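Local structure of putative endoribonuclease (Klebsiella pneumoniae, 3LYB) at residues Gly37-Gly42 / Asp136-Ile141; Ser27-Val32 / Glu78-Thr83. The protein is probably an endoribonuclease of the L-PSP (YjgF-like) family and binds calcium. All blocks are in the same frame, centred on the assembly; numbering follows the deposited sequence.

Contact 1 of 2, residues Gly37-Gly42 / Asp136-Ile141; sequences GTIVNG and DATVLI. With CA (calcium ion), chain F.
Ile39 meets Thr138 and Val139 where two distant loops lean together, a worked example of how a single branched side chain can join stretches that share no backbone bond. The apolar part comes first. Ile39 CG2 rests against Val139 CG2 at 4.0 Å, the two side chains crossing at about a right angle, so that methyl meets methyl at one point instead of lying alongside. The first torsion of Ile39 (chi1 -54°) sends CG2 anti to the backbone N and out toward the facing loop. Val32 and Pro135 also pack against Ile39.

On the polar side, Thr138 offers its hydroxyl oxygen to the isoleucine although that hydroxyl is bonded to Asp136: Ile39 CG2 lies 3.5 Å from Thr138 OG1, a van der Waals contact. The hydroxyl donates to Asp136 OD1 (2.6 Å from Thr138 OG1), reaching it on the syn side of the carboxylate, while the backbone N of Thr138 approaches the same oxygen almost end-on. One carboxylate oxygen therefore takes two donors from one residue, which fixes the rotation of the threonine. The Asp136 side chain itself stays at the margin, OD2 being 4.4 Å from Ile39 CG1.

Metal binding involves the other end of 37-42. Asn41 OD1 coordinates calcium, with Asp45 OD1 as a second protein ligand. Gln72 of helix 60-85 hydrogen-bonds to Val40 O, Thr138 O and Leu140 N, tying both segments to one helical side chain.

Backbone bonding from Val139 N to Asp136 O (3.2 Å) closes a type I beta turn over 136-139, and the bond from Thr138 N makes an Asx turn at its start: an Asx turn within a beta turn, leading into strand 141-148 of the YjgF-like sheet.

Contact 2 of 2, residues Ser27-Val32 / Glu78-Thr83; sequences SGIIPV and ESIRRT
Ile29 lies against Ser79 and Ile80 at the layer boundary of an alpha/beta fold, where helix 60-85 packs on the mixed sheet of this YjgF-like domain. Placed in the connection after strand 23-26, Ile29 links this part of the chain to the helix. Of all the residues here it gives up most surface, and it divides its work between two branches.

The shorter branch, CG2, stands anti to the backbone N (chi1 -81° for CG1) and touches Ser79 CB at 3.8 Å. Ser79 thus offers its aliphatic carbon to the isoleucine, while its hydroxyl is turned back along the helix to hydrogen-bond with Tyr75 O, one turn earlier. A polar residue can serve an apolar contact in this way because its OG is satisfied within the helix.

The longer branch runs on to CD1, which comes 4.1 Å from Ile80 CG1, the two side chains crossing at a slant. Ile80 is buried and continues toward the sheet, where it packs on Val143 and Ala145 of strand 141-148. Ile29 is bound to that strand as well, through backbone hydrogen bonding with Val143. Its side chain also packs on Val76, one helical turn before Ile80, and Pro31 of the same segment touches that valine too. Helix 60-85, strand 141-148 and segment 27-32 meet at these two isoleucines.

Thr83, one turn after Ser79, marks the far limit of the isoleucine's reach, its OG1 being 4.3 Å from Ile29 CD1. That same Thr83 OG1 donates to Ser79 O at 2.6 Å from 43° above the carbonyl plane, sharing the acceptor with Thr83 N.

Each contact turns on one isoleucine from the loop connection between strand 23-26 and helix 48-54, yet the settings differ. Contact 2, its centre about 6 Å from the centre of the chain, joins a loop to helix 60-85 beside strand 141-148; contact 1, its centre about 12 Å from that of the chain, joins two loops and includes an exposed threonine and, nearby, a metal ligand. Accordingly, the hydroxyls of Ser79 and Thr83 are satisfied within the helix, whereas in contact 1 polar groups shape a turn. The two adjoin directly: Val40 N lies 2.9 Å from Pro31 O, a probable hydrogen bond. Helix 60-85 forms one side of contact 2 and reaches contact 1 through Gln72.

Contact 1 of 2, residues Gly37-Gly42 / Asp136-Ile141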
ATOM      1  N   GLY B  37      25.920  21.309  -8.428  1.00 60.98           N
ATOM      2  CA  GLY B  37      25.379  19.949  -8.496  1.00 59.10           C
ATOM      3  C   GLY B  37      24.121  19.871  -7.639  1.00 57.77           C
ATOM      4  O   GLY B  37      23.597  18.781  -7.386  1.00 57.69           O
ATOM      5  N   THR B  38      23.645  21.040  -7.202  1.00 56.16           N
ATOM      6  CA  THR B  38      22.456  21.152  -6.365  1.00 54.42           C
ATOM      7  C   THR B  38      21.182  20.967  -7.192  1.00 52.71           C
ATOM      8  O   THR B  38      21.096  21.451  -8.324  1.00 52.07           O
ATOM      9  CB  THR B  38      22.355  22.537  -5.651  1.00 54.97           C
ATOM     10  OG1 THR B  38      23.645  23.164  -5.548  1.00 54.98           O
ATOM     11  CG2 THR B  38      21.699  22.397  -4.250  1.00 55.44           C
ATOM     12  N   ILE B  39      20.221  20.243  -6.612  1.00 50.71           N
ATOM     13  CA  ILE B  39      18.846  20.205  -7.076  1.00 48.77           C
ATOM     14  C   ILE B  39      18.167  21.448  -6.529  1.00 47.42           C
ATOM     15  O   ILE B  39      18.229  21.703  -5.329  1.00 47.77           O
ATOM     16  CB  ILE B  39      18.050  18.983  -6.505  1.00 49.05           C
ATOM     17  CG1 ILE B  39      18.750  17.640  -6.768  1.00 49.77           C
ATOM     18  CG2 ILE B  39      16.603  18.980  -7.008  1.00 48.08           C
ATOM     19  CD1 ILE B  39      19.154  17.386  -8.231  1.00 51.01           C
ATOM     20  N   VAL B  40      17.509  22.198  -7.406  1.00 45.39           N
ATOM     21  CA  VAL B  40      16.730  23.372  -7.036  1.00 43.73           C
ATOM     22  C   VAL B  40      15.562  22.980  -6.140  1.00 42.91           C
ATOM     23  O   VAL B  40      14.762  22.134  -6.516  1.00 43.09           O
ATOM     24  CB  VAL B  40      16.211  24.067  -8.298  1.00 43.35           C
ATOM     25  CG1 VAL B  40      15.312  25.229  -7.936  1.00 42.79           C
ATOM     26  CG2 VAL B  40      17.386  24.535  -9.144  1.00 42.88           C
ATOM     27  N   ASN B  41      15.450  23.580  -4.962  1.00 41.83           N
ATOM     28  CA  ASN B  41      14.437  23.096  -4.007  1.00 41.83           C
ATOM     29  C   ASN B  41      13.412  24.107  -3.492  1.00 40.44           C
ATOM     30  O   ASN B  41      12.507  23.757  -2.741  1.00 40.23           O
ATOM     31  CB  ASN B  41      15.066  22.281  -2.859  1.00 42.49           C
ATOM     32  CG  ASN B  41      16.102  23.069  -2.050  1.00 45.60           C
ATOM     33  OD1 ASN B  41      16.943  23.812  -2.588  1.00 49.55           O
ATOM     34  ND2 ASN B  41      16.067  22.871  -0.738  1.00 49.36           N
ATOM     35  N   GLY B  42      13.532  25.352  -3.922  1.00 39.29           N
ATOM     36  CA  GLY B  42      12.595  26.376  -3.500  1.00 38.13           C
ATOM     37  C   GLY B  42      13.068  27.736  -3.943  1.00 37.40           C
ATOM     38  O   GLY B  42      14.065  27.837  -4.667  1.00 36.54           O
ATOM     39  N   ASP B 136      17.126  12.029  -8.795  1.00 31.85           N
ATOM     40  CA  ASP B 136      16.337  11.481  -7.686  1.00 31.97           C
ATOM     41  C   ASP B 136      14.875  12.000  -7.676  1.00 31.42           C
ATOM     42  O   ASP B 136      14.487  12.844  -8.513  1.00 30.95           O
ATOM     43  CB  ASP B 136      17.039  11.710  -6.340  1.00 32.60           C
ATOM     44  CG  ASP B 136      16.857  13.137  -5.784  1.00 37.41           C
ATOM     45  OD1 ASP B 136      15.784  13.771  -5.966  1.00 39.51           O
ATOM     46  OD2 ASP B 136      17.810  13.636  -5.117  1.00 44.19           O
ATOM     47  N   ALA B 137      14.097  11.499  -6.711  1.00 30.49           N
ATOM     48  CA  ALA B 137      12.680  11.795  -6.578  1.00 30.37           C
ATOM     49  C   ALA B 137      12.337  13.234  -6.243  1.00 30.18           C
ATOM     50  O   ALA B 137      11.203  13.619  -6.425  1.00 30.89           O
ATOM     51  CB  ALA B 137      11.982  10.830  -5.579  1.00 29.73           C
ATOM     52  N   THR B 138      13.279  14.030  -5.761  1.00 30.14           N
ATOM     53  CA  THR B 138      13.003  15.460  -5.513  1.00 30.55           C
ATOM     54  C   THR B 138      12.848  16.325  -6.799  1.00 30.35           C
ATOM     55  O   THR B 138      12.466  17.521  -6.718  1.00 31.27           O
ATOM     56  CB  THR B 138      14.079  16.145  -4.580  1.00 30.58           C
ATOM     57  OG1 THR B 138      15.332  16.185  -5.255  1.00 30.17           O
ATOM     58  CG2 THR B 138      14.240  15.391  -3.246  1.00 30.44           C
ATOM     59  N   VAL B 139      13.143  15.750  -7.962  1.00 28.26           N
ATOM     60  CA  VAL B 139      12.940  16.470  -9.202  1.00 27.54           C
ATOM     61  C   VAL B 139      11.472  16.336  -9.637  1.00 27.57           C
ATOM     62  O   VAL B 139      10.998  15.247  -9.913  1.00 28.30           O
ATOM     63  CB  VAL B 139      13.956  15.994 -10.280  1.00 27.73           C
ATOM     64  CG1 VAL B 139      13.510  16.324 -11.690  1.00 26.60           C
ATOM     65  CG2 VAL B 139      15.335  16.565  -9.982  1.00 25.82           C
ATOM     66  N   LEU B 140      10.767  17.455  -9.699  1.00 27.34           N
ATOM     67  CA  LEU B 140       9.316  17.479  -9.890  1.00 27.50           C
ATOM     68  C   LEU B 140       8.842  17.715 -11.325  1.00 27.44           C
ATOM     69  O   LEU B 140       7.672  17.466 -11.652  1.00 27.52           O
ATOM     70  CB  LEU B 140       8.701  18.557  -9.002  1.00 27.37           C
ATOM     71  CG  LEU B 140       9.007  18.519  -7.503  1.00 27.79           C
ATOM     72  CD1 LEU B 140       8.507  19.821  -6.831  1.00 27.14           C
ATOM     73  CD2 LEU B 140       8.324  17.335  -6.912  1.00 25.11           C
ATOM     74  N   ILE B 141       9.751  18.174 -12.177  1.00 27.25           N
ATOM     75  CA  ILE B 141       9.415  18.590 -13.533  1.00 27.58           C
ATOM     76  C   ILE B 141      10.642  18.404 -14.408  1.00 28.33           C
ATOM     77  O   ILE B 141      11.746  18.691 -13.994  1.00 29.42           O
ATOM     78  CB  ILE B 141       8.929  20.073 -13.563  1.00 27.42           C
ATOM     79  CG1 ILE B 141       8.689  20.559 -14.987  1.00 25.70           C
ATOM     80  CG2 ILE B 141       9.931  21.019 -12.862  1.00 28.03           C
ATOM     81  CD1 ILE B 141       7.368  20.181 -15.560  1.00 22.88           C
TER
HETATM   82 CA    CA F 166      19.222  24.668  -2.341  0.50 52.26          CA

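Contact 2 of 2, residues Ser27-Val32 / Glu78-Thr83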
ATOM      1  N   SER B  27      18.439  17.796 -25.086  1.00 41.67           N
ATOM      2  CA  SER B  27      18.244  16.793 -24.064  1.00 41.18           C
ATOM      3  C   SER B  27      17.187  17.290 -23.091  1.00 40.50           C
ATOM      4  O   SER B  27      17.073  18.506 -22.881  1.00 40.59           O
ATOM      5  CB  SER B  27      19.547  16.593 -23.315  1.00 41.06           C
ATOM      6  OG  SER B  27      20.464  15.913 -24.142  1.00 42.60           O
ATOM      7  N   GLY B  28      16.410  16.365 -22.511  1.00 39.60           N
ATOM      8  CA  GLY B  28      15.453  16.715 -21.440  1.00 37.65           C
ATOM      9  C   GLY B  28      16.203  17.431 -20.344  1.00 36.49           C
ATOM     10  O   GLY B  28      17.296  17.024 -19.959  1.00 36.44           O
ATOM     11  N   ILE B  29      15.660  18.536 -19.871  1.00 36.06           N
ATOM     12  CA  ILE B  29      16.377  19.329 -18.864  1.00 35.44           C
ATOM     13  C   ILE B  29      15.728  19.232 -17.482  1.00 34.96           C
ATOM     14  O   ILE B  29      14.515  19.228 -17.349  1.00 33.94           O
ATOM     15  CB  ILE B  29      16.618  20.790 -19.335  1.00 35.44           C
ATOM     16  CG1 ILE B  29      17.836  20.810 -20.264  1.00 35.49           C
ATOM     17  CG2 ILE B  29      16.861  21.751 -18.134  1.00 34.98           C
ATOM     18  CD1 ILE B  29      17.910  22.006 -21.195  1.00 36.48           C
ATOM     19  N   ILE B  30      16.566  19.121 -16.465  1.00 35.59           N
ATOM     20  CA  ILE B  30      16.113  19.047 -15.092  1.00 37.06           C
ATOM     21  C   ILE B  30      16.671  20.224 -14.268  1.00 38.40           C
ATOM     22  O   ILE B  30      17.675  20.821 -14.641  1.00 38.48           O
ATOM     23  CB  ILE B  30      16.505  17.693 -14.459  1.00 36.88           C
ATOM     24  CG1 ILE B  30      17.920  17.312 -14.865  1.00 36.67           C
ATOM     25  CG2 ILE B  30      15.534  16.592 -14.887  1.00 36.29           C
ATOM     26  CD1 ILE B  30      18.657  16.545 -13.770  1.00 39.05           C
ATOM     27  N   PRO B  31      16.029  20.562 -13.134  1.00 40.06           N
ATOM     28  CA  PRO B  31      16.479  21.734 -12.366  1.00 41.26           C
ATOM     29  C   PRO B  31      17.704  21.478 -11.483  1.00 43.20           C
ATOM     30  O   PRO B  31      17.600  21.502 -10.259  1.00 43.00           O
ATOM     31  CB  PRO B  31      15.270  22.052 -11.507  1.00 41.39           C
ATOM     32  CG  PRO B  31      14.622  20.712 -11.286  1.00 40.96           C
ATOM     33  CD  PRO B  31      14.847  19.915 -12.529  1.00 39.98           C
ATOM     34  N   VAL B  32      18.854  21.235 -12.104  1.00 45.70           N
ATOM     35  CA  VAL B  32      20.089  21.081 -11.363  1.00 48.96           C
ATOM     36  C   VAL B  32      21.046  22.200 -11.687  1.00 51.51           C
ATOM     37  O   VAL B  32      21.127  22.656 -12.840  1.00 51.61           O
ATOM     38  CB  VAL B  32      20.814  19.753 -11.666  1.00 48.95           C
ATOM     39  CG1 VAL B  32      19.879  18.565 -11.457  1.00 48.92           C
ATOM     40  CG2 VAL B  32      21.418  19.764 -13.087  1.00 50.32           C
ATOM     41  N   GLU B  78      14.227  28.606 -18.011  1.00 39.45           N
ATOM     42  CA  GLU B  78      15.344  29.521 -18.238  1.00 40.80           C
ATOM     43  C   GLU B  78      16.578  28.816 -18.802  1.00 41.13           C
ATOM     44  O   GLU B  78      17.293  29.393 -19.619  1.00 41.84           O
ATOM     45  CB  GLU B  78      15.673  30.305 -16.958  1.00 40.93           C
ATOM     46  CG  GLU B  78      16.908  31.232 -17.033  1.00 43.07           C
ATOM     47  CD  GLU B  78      16.720  32.487 -17.919  1.00 46.04           C
ATOM     48  OE1 GLU B  78      15.570  32.787 -18.333  1.00 44.11           O
ATOM     49  OE2 GLU B  78      17.743  33.174 -18.181  1.00 46.81           O
ATOM     50  N   SER B  79      16.829  27.580 -18.380  1.00 41.52           N
ATOM     51  CA  SER B  79      17.911  26.784 -18.970  1.00 41.98           C
ATOM     52  C   SER B  79      17.681  26.619 -20.457  1.00 42.11           C
ATOM     53  O   SER B  79      18.593  26.788 -21.258  1.00 42.00           O
ATOM     54  CB  SER B  79      17.989  25.398 -18.333  1.00 41.98           C
ATOM     55  OG  SER B  79      18.418  25.484 -16.989  1.00 42.92           O
ATOM     56  N   ILE B  80      16.445  26.290 -20.815  1.00 42.63           N
ATOM     57  CA  ILE B  80      16.082  26.104 -22.202  1.00 43.05           C
ATOM     58  C   ILE B  80      16.400  27.389 -22.914  1.00 43.95           C
ATOM     59  O   ILE B  80      17.164  27.372 -23.863  1.00 44.44           O
ATOM     60  CB  ILE B  80      14.611  25.644 -22.380  1.00 42.74           C
ATOM     61  CG1 ILE B  80      14.499  24.157 -22.022  1.00 40.88           C
ATOM     62  CG2 ILE B  80      14.140  25.835 -23.811  1.00 41.19           C
ATOM     63  CD1 ILE B  80      13.080  23.682 -21.746  1.00 36.05           C
ATOM     64  N   ARG B  81      15.885  28.503 -22.416  1.00 45.18           N
ATOM     65  CA  ARG B  81      16.197  29.802 -23.002  1.00 46.56           C
ATOM     66  C   ARG B  81      17.692  29.988 -23.208  1.00 47.48           C
ATOM     67  O   ARG B  81      18.130  30.182 -24.335  1.00 48.30           O
ATOM     68  CB  ARG B  81      15.623  30.950 -22.183  1.00 46.54           C
ATOM     69  CG  ARG B  81      15.415  32.221 -22.988  1.00 46.75           C
ATOM     70  CD  ARG B  81      14.801  33.367 -22.144  1.00 47.90           C
ATOM     71  NE  ARG B  81      15.667  33.856 -21.065  1.00 49.93           N
ATOM     72  CZ  ARG B  81      16.926  34.280 -21.218  1.00 51.88           C
ATOM     73  NH1 ARG B  81      17.523  34.243 -22.407  1.00 54.23           N
ATOM     74  NH2 ARG B  81      17.615  34.715 -20.180  1.00 50.81           N
ATOM     75  N   ARG B  82      18.483  29.890 -22.147  1.00 48.51           N
ATOM     76  CA  ARG B  82      19.919  30.109 -22.283  1.00 49.99           C
ATOM     77  C   ARG B  82      20.597  29.177 -23.273  1.00 50.88           C
ATOM     78  O   ARG B  82      21.506  29.591 -23.991  1.00 51.48           O
ATOM     79  CB  ARG B  82      20.629  30.067 -20.936  1.00 49.79           C
ATOM     80  CG  ARG B  82      20.686  31.423 -20.301  1.00 51.16           C
ATOM     81  CD  ARG B  82      21.165  31.358 -18.875  1.00 54.26           C
ATOM     82  NE  ARG B  82      20.348  32.242 -18.043  1.00 56.48           N
ATOM     83  CZ  ARG B  82      20.503  32.428 -16.733  1.00 55.64           C
ATOM     84  NH1 ARG B  82      21.463  31.799 -16.064  1.00 54.54           N
ATOM     85  NH2 ARG B  82      19.684  33.249 -16.096  1.00 54.46           N
ATOM     86  N   THR B  83      20.160  27.922 -23.309  1.00 51.86           N
ATOM     87  CA  THR B  83      20.707  26.946 -24.238  1.00 52.43           C
ATOM     88  C   THR B  83      20.350  27.374 -25.658  1.00 53.26           C
ATOM     89  O   THR B  83      21.223  27.515 -26.518  1.00 53.70           O
ATOM     90  CB  THR B  83      20.151  25.554 -23.941  1.00 52.54           C
ATOM     91  OG1 THR B  83      20.258  25.294 -22.532  1.00 52.54           O
ATOM     92  CG2 THR B  83      20.904  24.475 -24.732  1.00 51.92           C
TER